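Local coordinates for ferredoxin component of dioxygenase (Sphingobium yanoikuyae, PDB 2I7F), which carries a Rieske-type [2Fe-2S] cluster and, as a ferredoxin component of biphenyl 2,3-dioxygenase, probably passes electrons to the terminal oxygenase, at residues L7-P18 against L29-V40; H67-G76 against A80-T89. One frame throughout, in Å; residues are numbered along the deposited sequence.

Interaction 1 (L7-P18 against L29-V40); sequences LCQVASVKDGEP and LAVYNVDGEVFV. With SO4 (sulfate ion), chain C.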
loop_
_atom_site.group_PDB
_atom_site.type_symbol
_atom_site.label_atom_id
_atom_site.label_comp_id
_atom_site.label_asym_id
_atom_site.label_seq_id
_atom_site.Cartn_x
_atom_site.Cartn_y
_atom_site.Cartn_z
ATOM N N LEU A 7 -11.305 4.783 -0.997
ATOM C CA LEU A 7 -10.499 4.226 0.102
ATOM C C LEU A 7 -10.330 5.196 1.269
ATOM O O LEU A 7 -10.570 4.829 2.418
ATOM C CB LEU A 7 -9.127 3.700 -0.395
ATOM C CG LEU A 7 -9.226 2.718 -1.556
ATOM C CD1 LEU A 7 -7.820 2.217 -2.016
ATOM C CD2 LEU A 7 -10.154 1.543 -1.199
ATOM N N CYS A 8 -9.990 6.446 0.962
ATOM C CA CYS A 8 -9.653 7.435 1.969
ATOM C C CYS A 8 -9.414 8.728 1.247
ATOM O O CYS A 8 -9.213 8.732 0.035
ATOM C CB CYS A 8 -8.404 7.020 2.789
ATOM S SG CYS A 8 -6.788 6.950 1.934
ATOM N N GLN A 9 -9.436 9.837 1.977
ATOM C CA GLN A 9 -9.169 11.126 1.373
ATOM C C GLN A 9 -7.674 11.239 1.071
ATOM O O GLN A 9 -6.843 10.781 1.839
ATOM C CB GLN A 9 -9.599 12.238 2.307
ATOM C CG GLN A 9 -11.089 12.365 2.400
ATOM C CD GLN A 9 -11.457 13.221 3.568
ATOM O OE1 GLN A 9 -11.690 14.420 3.411
ATOM N NE2 GLN A 9 -11.432 12.648 4.757
ATOM N N VAL A 10 -7.355 11.826 -0.072
ATOM C CA VAL A 10 -5.965 12.097 -0.464
ATOM C C VAL A 10 -5.225 12.880 0.652
ATOM O O VAL A 10 -4.064 12.609 0.981
ATOM C CB VAL A 10 -5.904 12.939 -1.791
ATOM C CG1 VAL A 10 -4.445 13.286 -2.173
ATOM C CG2 VAL A 10 -6.521 12.216 -2.971
ATOM N N ALA A 11 -5.904 13.889 1.195
ATOM C CA ALA A 11 -5.349 14.700 2.321
ATOM C C ALA A 11 -4.863 13.883 3.538
ATOM O O ALA A 11 -4.042 14.369 4.300
ATOM C CB ALA A 11 -6.371 15.690 2.787
ATOM N N SER A 12 -5.437 12.697 3.756
ATOM C CA SER A 12 -5.081 11.817 4.882
ATOM C C SER A 12 -3.759 11.085 4.720
ATOM O O SER A 12 -3.243 10.482 5.696
ATOM C CB SER A 12 -6.129 10.721 5.043
ATOM O OG SER A 12 -7.306 11.261 5.561
ATOM N N VAL A 13 -3.227 11.055 3.500
ATOM C CA VAL A 13 -2.048 10.251 3.210
ATOM C C VAL A 13 -0.811 11.128 3.073
ATOM O O VAL A 13 -0.583 11.711 2.023
ATOM C CB VAL A 13 -2.221 9.402 1.934
ATOM C CG1 VAL A 13 -1.126 8.308 1.888
ATOM C CG2 VAL A 13 -3.648 8.825 1.855
ATOM N N LYS A 14 -0.006 11.184 4.136
ATOM C CA LYS A 14 1.280 11.891 4.153
ATOM C C LYS A 14 2.438 10.990 3.706
ATOM O O LYS A 14 2.453 9.791 4.016
ATOM C CB LYS A 14 1.576 12.415 5.569
ATOM C CG LYS A 14 0.715 13.590 6.014
ATOM C CD LYS A 14 -0.460 13.214 6.928
ATOM C CE LYS A 14 -0.019 12.784 8.348
ATOM N NZ LYS A 14 -0.114 11.278 8.575
ATOM N N ASP A 15 3.401 11.578 2.979
ATOM C CA ASP A 15 4.642 10.882 2.567
ATOM C C ASP A 15 5.304 10.423 3.827
ATOM O O ASP A 15 5.519 11.221 4.725
ATOM C CB ASP A 15 5.622 11.816 1.799
ATOM C CG ASP A 15 6.763 11.046 1.052
ATOM O OD1 ASP A 15 7.179 9.925 1.428
ATOM O OD2 ASP A 15 7.256 11.575 0.050
ATOM N N GLY A 16 5.581 9.127 3.895
ATOM C CA GLY A 16 6.277 8.542 5.014
ATOM C C GLY A 16 5.355 7.905 6.017
ATOM O O GLY A 16 5.834 7.241 6.911
ATOM N N GLU A 17 4.035 8.110 5.884
ATOM C CA GLU A 17 3.057 7.603 6.859
ATOM C C GLU A 17 1.872 6.928 6.141
ATOM O O GLU A 17 0.816 7.523 5.975
ATOM C CB GLU A 17 2.587 8.733 7.788
ATOM C CG GLU A 17 3.767 9.588 8.352
ATOM C CD GLU A 17 3.339 10.791 9.156
ATOM O OE1 GLU A 17 2.099 10.906 9.408
ATOM O OE2 GLU A 17 4.245 11.614 9.549
ATOM N N PRO A 18 2.069 5.681 5.672
ATOM C CA PRO A 18 0.973 5.010 4.983
ATOM C C PRO A 18 -0.249 4.728 5.851
ATOM O O PRO A 18 -0.147 4.634 7.098
ATOM C CB PRO A 18 1.584 3.699 4.467
ATOM C CG PRO A 18 2.869 3.543 5.091
ATOM C CD PRO A 18 3.282 4.850 5.755
ATOM N N LEU A 29 -5.977 -3.169 2.695
ATOM C CA LEU A 29 -5.272 -2.324 1.718
ATOM C C LEU A 29 -4.388 -1.313 2.418
ATOM O O LEU A 29 -4.660 -0.946 3.536
ATOM C CB LEU A 29 -6.256 -1.579 0.835
ATOM C CG LEU A 29 -7.213 -2.409 -0.057
ATOM C CD1 LEU A 29 -8.249 -1.455 -0.640
ATOM C CD2 LEU A 29 -6.476 -3.169 -1.133
ATOM N N ALA A 30 -3.303 -0.928 1.754
ATOM C CA ALA A 30 -2.340 0.017 2.252
ATOM C C ALA A 30 -2.306 1.124 1.236
ATOM O O ALA A 30 -2.162 0.879 0.068
ATOM C CB ALA A 30 -0.996 -0.601 2.393
ATOM N N VAL A 31 -2.407 2.360 1.708
ATOM C CA VAL A 31 -2.316 3.538 0.851
ATOM C C VAL A 31 -1.073 4.373 1.214
ATOM O O VAL A 31 -0.829 4.675 2.384
ATOM C CB VAL A 31 -3.593 4.393 0.975
ATOM C CG1 VAL A 31 -3.588 5.539 -0.056
ATOM C CG2 VAL A 31 -4.813 3.522 0.811
ATOM N N TYR A 32 -0.294 4.736 0.183
ATOM C CA TYR A 32 0.958 5.433 0.331
ATOM C C TYR A 32 1.017 6.704 -0.493
ATOM O O TYR A 32 0.417 6.795 -1.562
ATOM C CB TYR A 32 2.132 4.582 -0.114
ATOM C CG TYR A 32 2.125 3.152 0.293
ATOM C CD1 TYR A 32 1.329 2.235 -0.386
ATOM C CD2 TYR A 32 2.964 2.670 1.290
ATOM C CE1 TYR A 32 1.344 0.931 -0.087
ATOM C CE2 TYR A 32 2.974 1.286 1.604
ATOM C CZ TYR A 32 2.174 0.436 0.903
ATOM O OH TYR A 32 2.131 -0.940 1.169
ATOM N N ASN A 33 1.816 7.646 0.005
ATOM C CA ASN A 33 2.195 8.840 -0.704
ATOM C C ASN A 33 3.723 8.779 -0.826
ATOM O O ASN A 33 4.427 8.793 0.191
ATOM C CB ASN A 33 1.713 10.064 0.082
ATOM C CG ASN A 33 2.326 11.405 -0.376
ATOM O OD1 ASN A 33 3.189 11.475 -1.241
ATOM N ND2 ASN A 33 1.878 12.474 0.259
ATOM N N VAL A 34 4.202 8.636 -2.061
ATOM C CA VAL A 34 5.608 8.671 -2.408
ATOM C C VAL A 34 5.869 9.993 -3.153
ATOM O O VAL A 34 5.439 10.196 -4.290
ATOM C CB VAL A 34 6.013 7.422 -3.287
ATOM C CG1 VAL A 34 7.466 7.559 -3.800
ATOM C CG2 VAL A 34 5.817 6.102 -2.498
ATOM N N ASP A 35 6.554 10.910 -2.487
ATOM C CA ASP A 35 6.902 12.215 -3.066
ATOM C C ASP A 35 5.717 12.962 -3.691
ATOM O O ASP A 35 5.855 13.624 -4.722
ATOM C CB ASP A 35 8.022 12.040 -4.097
ATOM C CG ASP A 35 8.726 13.348 -4.427
ATOM O OD1 ASP A 35 8.931 14.184 -3.506
ATOM O OD2 ASP A 35 9.081 13.550 -5.623
ATOM N N GLY A 36 4.554 12.864 -3.068
ATOM C CA GLY A 36 3.394 13.588 -3.520
ATOM C C GLY A 36 2.469 12.839 -4.449
ATOM O O GLY A 36 1.474 13.415 -4.896
ATOM N N GLU A 37 2.776 11.584 -4.771
ATOM C CA GLU A 37 1.892 10.734 -5.619
ATOM C C GLU A 37 1.442 9.519 -4.799
ATOM O O GLU A 37 2.201 9.017 -3.994
ATOM C CB GLU A 37 2.623 10.221 -6.855
ATOM C CG GLU A 37 2.490 11.025 -8.125
ATOM C CD GLU A 37 3.341 12.201 -8.138
ATOM O OE1 GLU A 37 4.556 12.044 -7.937
ATOM O OE2 GLU A 37 2.806 13.287 -8.382
ATOM N N VAL A 38 0.235 9.019 -5.078
ATOM C CA VAL A 38 -0.431 7.967 -4.309
ATOM C C VAL A 38 -0.375 6.572 -4.998
ATOM O O VAL A 38 -0.501 6.446 -6.196
ATOM C CB VAL A 38 -1.919 8.406 -4.015
ATOM C CG1 VAL A 38 -2.725 7.324 -3.347
ATOM C CG2 VAL A 38 -1.955 9.686 -3.177
ATOM N N PHE A 39 -0.125 5.541 -4.192
ATOM C CA PHE A 39 -0.046 4.154 -4.610
ATOM C C PHE A 39 -0.853 3.361 -3.607
ATOM O O PHE A 39 -1.020 3.796 -2.455
ATOM C CB PHE A 39 1.435 3.694 -4.682
ATOM C CG PHE A 39 2.262 4.514 -5.648
ATOM C CD1 PHE A 39 2.861 5.717 -5.247
ATOM C CD2 PHE A 39 2.333 4.157 -7.005
ATOM C CE1 PHE A 39 3.557 6.485 -6.144
ATOM C CE2 PHE A 39 3.023 4.927 -7.907
ATOM C CZ PHE A 39 3.648 6.100 -7.485
ATOM N N VAL A 40 -1.391 2.229 -4.060
ATOM C CA VAL A 40 -2.217 1.335 -3.251
ATOM C C VAL A 40 -1.728 -0.116 -3.485
ATOM O O VAL A 40 -1.581 -0.555 -4.645
ATOM C CB VAL A 40 -3.751 1.482 -3.563
ATOM C CG1 VAL A 40 -4.629 0.449 -2.759
ATOM C CG2 VAL A 40 -4.216 2.931 -3.266
HETATM S S SO4 C . -10.542 9.245 5.503
HETATM O O1 SO4 C . -11.193 8.049 4.950
HETATM O O2 SO4 C . -9.474 9.772 4.659
HETATM O O3 SO4 C . -11.559 10.291 5.695
HETATM O O4 SO4 C . -9.945 8.889 6.803
HETATM O O HOH W 1 2.673 7.138 2.728
#
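Asn33 ties the chain that follows strand 7-9 to the beta-hairpin formed by residues 29-40, two neighbouring strands of the six-stranded antiparallel sheet in this Rieske domain. Its CB lies 3.8 Å from Val13 CG1. With CG anti to the backbone N (chi1 166°), the amide runs beside the backbone of Asp15 and divides its work. ND2 donates to Val13 O at 3.1 Å in a fairly straight bond (162°), the acceptor lying close to the amide plane. OD1 turns back to its own chain and accepts from Gly36 N, an Asx motif leading into the type I' turn from Val34 to Glu37; together the two bonds hold the amide's rotation. With an alanine here, Val13 O would probably lose this donor and Gly36 N its side-chain acceptor. Asp15 clasps the same turn: Asp35 N reaches its OD2 at 2.7 Å from above the carboxylate plane. A water bridges Lys14 O and Asn33 N.

Apolar contacts carry on from here. Val13 CG2 crosses Val31 CG1 at 3.8 Å, roughly at a right angle. Leu7 forks, CD2 touching Leu29 CD1 while CD1 meets Val40 tip to tip. Beyond the Lys14-Glu17 turn, Pro18 CB presses on Tyr32 CD2 at 3.6 Å.

Interaction 2 (H67-G76 against A80-T89); sequences HGGSFDIATG and AFPCQIPIKT. With FES (Fe2/s2 (inorganic) cluster), chain D.
His67 and Pro82 meet at the [2Fe-2S] cluster of the Rieske domain, where His67 CB lies 3.5 Å from Pro82 CG and the two side chains cross at about a right angle. The imidazole leads away from the 80-89 loop, and its ND1 binds FE1 at 2.1 Å; His47 supplies the second histidine to the same iron. Next, Gly68 O packs against the methyl of Ala80. Gly69, without a side chain, lets its CA come within 3.7 Å of Cys83 SG, with the bridging sulfide S1 close by.

At Ser70 the contact becomes polar. Its OG, held between the backbone N and the carbonyl carbon (chi1 80°), accepts from Ala80 N at 2.9 Å, while the return bond from Ser70 N to Ala80 O is weak. Phe71 then places its ring between two residues of the loop. Cys83 CB lies over one face, 4.2 Å from the centroid, and Ile87 CB over the opposite face at 4.0 Å, both as CH-pi contacts. Cys83 SG adds an oblique sulfur-aromatic contact, and Ile85 O meets the ring edge in plane, 3.4 Å from CE1.

Asp72 turns to its own segment, OD1 accepting from Thr75 N in an Asx motif and OD2 pairing with Lys79. The turn delivers Gly76, whose O receives Ile87 N at 3.0 Å. Thr89 CG2 packs tightly on Gly76 CA.

Hydrogen bonds at Ser70 and Gly76 tie the loop down at two points, and between these points Phe71 is gripped by Cys83 and Ile87. Cys83 SG lies against both the Phe71 ring and S1, without binding iron; of these two segments, His67 ND1 supplies the bond to FE1. Gly69 CA, Pro82 CG and Cys83 SG, packed round S1, would probably keep water from that side of the cluster.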
loop_
_atom_site.group_PDB
_atom_site.type_symbol
_atom_site.label_atom_id
_atom_site.label_comp_id
_atom_site.label_asym_id
_atom_site.label_seq_id
_atom_site.Cartn_x
_atom_site.Cartn_y
_atom_site.Cartn_z
ATOM N N HIS A 67 11.299 -9.175 10.051
ATOM C CA HIS A 67 12.284 -9.975 9.255
ATOM C C HIS A 67 13.204 -9.168 8.320
ATOM O O HIS A 67 14.128 -9.730 7.713
ATOM C CB HIS A 67 11.644 -11.122 8.454
ATOM C CG HIS A 67 10.648 -11.958 9.208
ATOM N ND1 HIS A 67 9.383 -12.203 8.725
ATOM C CD2 HIS A 67 10.743 -12.653 10.366
ATOM C CE1 HIS A 67 8.726 -12.974 9.575
ATOM N NE2 HIS A 67 9.527 -13.262 10.580
ATOM N N GLY A 68 12.930 -7.873 8.185
ATOM C CA GLY A 68 13.674 -7.034 7.275
ATOM C C GLY A 68 13.182 -7.087 5.839
ATOM O O GLY A 68 13.831 -6.551 4.947
ATOM N N GLY A 69 12.027 -7.698 5.617
ATOM C CA GLY A 69 11.487 -7.844 4.294
ATOM C C GLY A 69 11.065 -6.494 3.759
ATOM O O GLY A 69 10.805 -5.603 4.519
ATOM N N SER A 70 11.019 -6.353 2.441
ATOM C CA SER A 70 10.581 -5.116 1.822
ATOM C C SER A 70 9.996 -5.354 0.441
ATOM O O SER A 70 10.297 -6.377 -0.213
ATOM C CB SER A 70 11.742 -4.115 1.734
ATOM O OG SER A 70 12.591 -4.394 0.634
ATOM N N PHE A 71 9.165 -4.392 0.025
ATOM C CA PHE A 71 8.579 -4.287 -1.299
ATOM C C PHE A 71 8.751 -2.916 -1.904
ATOM O O PHE A 71 8.888 -1.902 -1.208
ATOM C CB PHE A 71 7.057 -4.545 -1.281
ATOM C CG PHE A 71 6.678 -5.863 -0.720
ATOM C CD1 PHE A 71 6.554 -6.982 -1.544
ATOM C CD2 PHE A 71 6.461 -5.994 0.653
ATOM C CE1 PHE A 71 6.252 -8.207 -1.013
ATOM C CE2 PHE A 71 6.129 -7.214 1.179
ATOM C CZ PHE A 71 6.012 -8.313 0.351
ATOM N N ASP A 72 8.699 -2.886 -3.227
ATOM C CA ASP A 72 8.620 -1.627 -3.974
ATOM C C ASP A 72 7.143 -1.199 -4.036
ATOM O O ASP A 72 6.312 -1.876 -4.650
ATOM C CB ASP A 72 9.222 -1.811 -5.382
ATOM C CG ASP A 72 9.352 -0.521 -6.122
ATOM O OD1 ASP A 72 8.394 0.270 -6.084
ATOM O OD2 ASP A 72 10.400 -0.296 -6.773
ATOM N N ILE A 73 6.821 -0.077 -3.392
ATOM C CA ILE A 73 5.434 0.411 -3.308
ATOM C C ILE A 73 4.789 0.597 -4.682
ATOM O O ILE A 73 3.622 0.232 -4.892
ATOM C CB ILE A 73 5.338 1.772 -2.567
ATOM C CG1 ILE A 73 5.662 1.590 -1.068
ATOM C CG2 ILE A 73 3.899 2.401 -2.803
ATOM C CD1 ILE A 73 6.316 2.783 -0.367
ATOM N N ALA A 74 5.565 1.150 -5.596
ATOM C CA ALA A 74 5.111 1.579 -6.927
ATOM C C ALA A 74 4.976 0.413 -7.896
ATOM O O ALA A 74 4.081 0.437 -8.751
ATOM C CB ALA A 74 6.056 2.624 -7.511
ATOM N N THR A 75 5.771 -0.644 -7.712
ATOM C CA THR A 75 5.810 -1.744 -8.657
ATOM C C THR A 75 5.232 -3.060 -8.120
ATOM O O THR A 75 4.836 -3.902 -8.914
ATOM C CB THR A 75 7.222 -2.022 -9.200
ATOM O OG1 THR A 75 8.027 -2.658 -8.199
ATOM C CG2 THR A 75 7.919 -0.728 -9.782
ATOM N N GLY A 76 5.200 -3.219 -6.789
ATOM C CA GLY A 76 4.796 -4.475 -6.163
ATOM C C GLY A 76 5.947 -5.432 -5.929
ATOM O O GLY A 76 5.811 -6.379 -5.169
ATOM N N ALA A 80 13.698 -6.843 -0.493
ATOM C CA ALA A 80 14.551 -7.429 0.534
ATOM C C ALA A 80 13.996 -8.765 1.000
ATOM O O ALA A 80 12.829 -8.896 1.304
ATOM C CB ALA A 80 14.720 -6.492 1.709
ATOM N N PHE A 81 14.869 -9.759 1.010
ATOM C CA PHE A 81 14.587 -11.063 1.610
ATOM C C PHE A 81 14.119 -10.840 3.057
ATOM O O PHE A 81 14.684 -10.013 3.757
ATOM C CB PHE A 81 15.878 -11.923 1.547
ATOM C CG PHE A 81 15.724 -13.307 2.114
ATOM C CD1 PHE A 81 15.279 -14.361 1.306
ATOM C CD2 PHE A 81 16.010 -13.554 3.451
ATOM C CE1 PHE A 81 15.100 -15.633 1.828
ATOM C CE2 PHE A 81 15.856 -14.832 3.982
ATOM C CZ PHE A 81 15.403 -15.873 3.169
ATOM N N PRO A 82 13.152 -11.635 3.552
ATOM C CA PRO A 82 12.539 -12.835 2.994
ATOM C C PRO A 82 11.348 -12.675 2.072
ATOM O O PRO A 82 10.759 -13.684 1.676
ATOM C CB PRO A 82 12.138 -13.619 4.252
ATOM C CG PRO A 82 11.909 -12.602 5.282
ATOM C CD PRO A 82 12.700 -11.392 4.936
ATOM N N CYS A 83 10.979 -11.443 1.732
ATOM C CA CYS A 83 9.919 -11.224 0.749
ATOM C C CYS A 83 10.345 -11.706 -0.621
ATOM O O CYS A 83 11.416 -11.337 -1.111
ATOM C CB CYS A 83 9.542 -9.752 0.673
ATOM S SG CYS A 83 8.818 -9.221 2.187
ATOM N N GLN A 84 9.506 -12.567 -1.209
ATOM C CA GLN A 84 9.742 -13.135 -2.538
ATOM C C GLN A 84 8.537 -13.062 -3.469
ATOM O O GLN A 84 8.714 -13.007 -4.690
ATOM C CB GLN A 84 10.158 -14.600 -2.433
ATOM C CG GLN A 84 11.522 -14.819 -1.795
ATOM C CD GLN A 84 11.834 -16.294 -1.597
ATOM O OE1 GLN A 84 10.974 -17.076 -1.170
ATOM N NE2 GLN A 84 13.054 -16.688 -1.913
ATOM N N ILE A 85 7.332 -13.140 -2.906
ATOM C CA ILE A 85 6.077 -13.100 -3.677
ATOM C C ILE A 85 5.676 -11.626 -3.802
ATOM O O ILE A 85 5.502 -10.959 -2.781
ATOM C CB ILE A 85 4.936 -13.872 -2.953
ATOM C CG1 ILE A 85 5.265 -15.368 -2.792
ATOM C CG2 ILE A 85 3.608 -13.699 -3.686
ATOM C CD1 ILE A 85 4.377 -16.080 -1.735
ATOM N N PRO A 86 5.544 -11.105 -5.022
ATOM C CA PRO A 86 5.187 -9.677 -5.136
ATOM C C PRO A 86 3.871 -9.328 -4.423
ATOM O O PRO A 86 2.935 -10.130 -4.418
ATOM C CB PRO A 86 5.070 -9.477 -6.647
ATOM C CG PRO A 86 5.971 -10.466 -7.188
ATOM C CD PRO A 86 5.737 -11.680 -6.358
ATOM N N ILE A 87 3.819 -8.133 -3.841
ATOM C CA ILE A 87 2.619 -7.578 -3.220
ATOM C C ILE A 87 1.685 -7.193 -4.382
ATOM O O ILE A 87 2.142 -6.827 -5.470
ATOM C CB ILE A 87 2.993 -6.400 -2.189
ATOM C CG1 ILE A 87 1.891 -6.088 -1.190
ATOM C CG2 ILE A 87 3.364 -5.138 -2.890
ATOM C CD1 ILE A 87 1.519 -7.189 -0.230
ATOM N N LYS A 88 0.393 -7.403 -4.195
ATOM C CA LYS A 88 -0.596 -6.932 -5.154
ATOM C C LYS A 88 -0.671 -5.415 -5.087
ATOM O O LYS A 88 -0.760 -4.863 -4.006
ATOM C CB LYS A 88 -1.964 -7.515 -4.842
ATOM C CG LYS A 88 -3.136 -6.985 -5.675
ATOM C CD LYS A 88 -3.225 -7.683 -6.966
ATOM C CE LYS A 88 -4.526 -7.367 -7.670
ATOM N NZ LYS A 88 -4.355 -7.786 -9.077
ATOM N N THR A 89 -0.629 -4.791 -6.265
ATOM C CA THR A 89 -0.845 -3.361 -6.458
ATOM C C THR A 89 -2.181 -3.116 -7.177
ATOM O O THR A 89 -2.768 -4.021 -7.767
ATOM C CB THR A 89 0.340 -2.687 -7.260
ATOM O OG1 THR A 89 0.317 -3.104 -8.642
ATOM C CG2 THR A 89 1.706 -3.001 -6.647
HETATM FE FE1 FES D . 8.172 -11.708 7.048
HETATM FE FE2 FES D . 6.758 -9.488 6.213
HETATM S S1 FES D . 8.839 -10.095 5.740
HETATM S S2 FES D . 6.085 -11.162 7.553
#

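How the interactions relate
Interactions 1 and 2 follow one another along the chain, the first closing before the second opens, and lie on opposite sides of its centre, about 17 Å apart centre to centre. Interaction 1 belongs to the six-stranded antiparallel sheet; interaction 2 joins strand 70-72, an outer strand of the small three-stranded sheet, to the loop that runs into strand 89-95 of the larger one. They touch where Ile73 CG2 packs on Phe39 CB (3.4 Å) and on Tyr32 CD1, residues of the hairpin in interaction 1. Through this apolar joint, and through the chain entering strand 89-95, the cluster-binding part rests on the larger sheet.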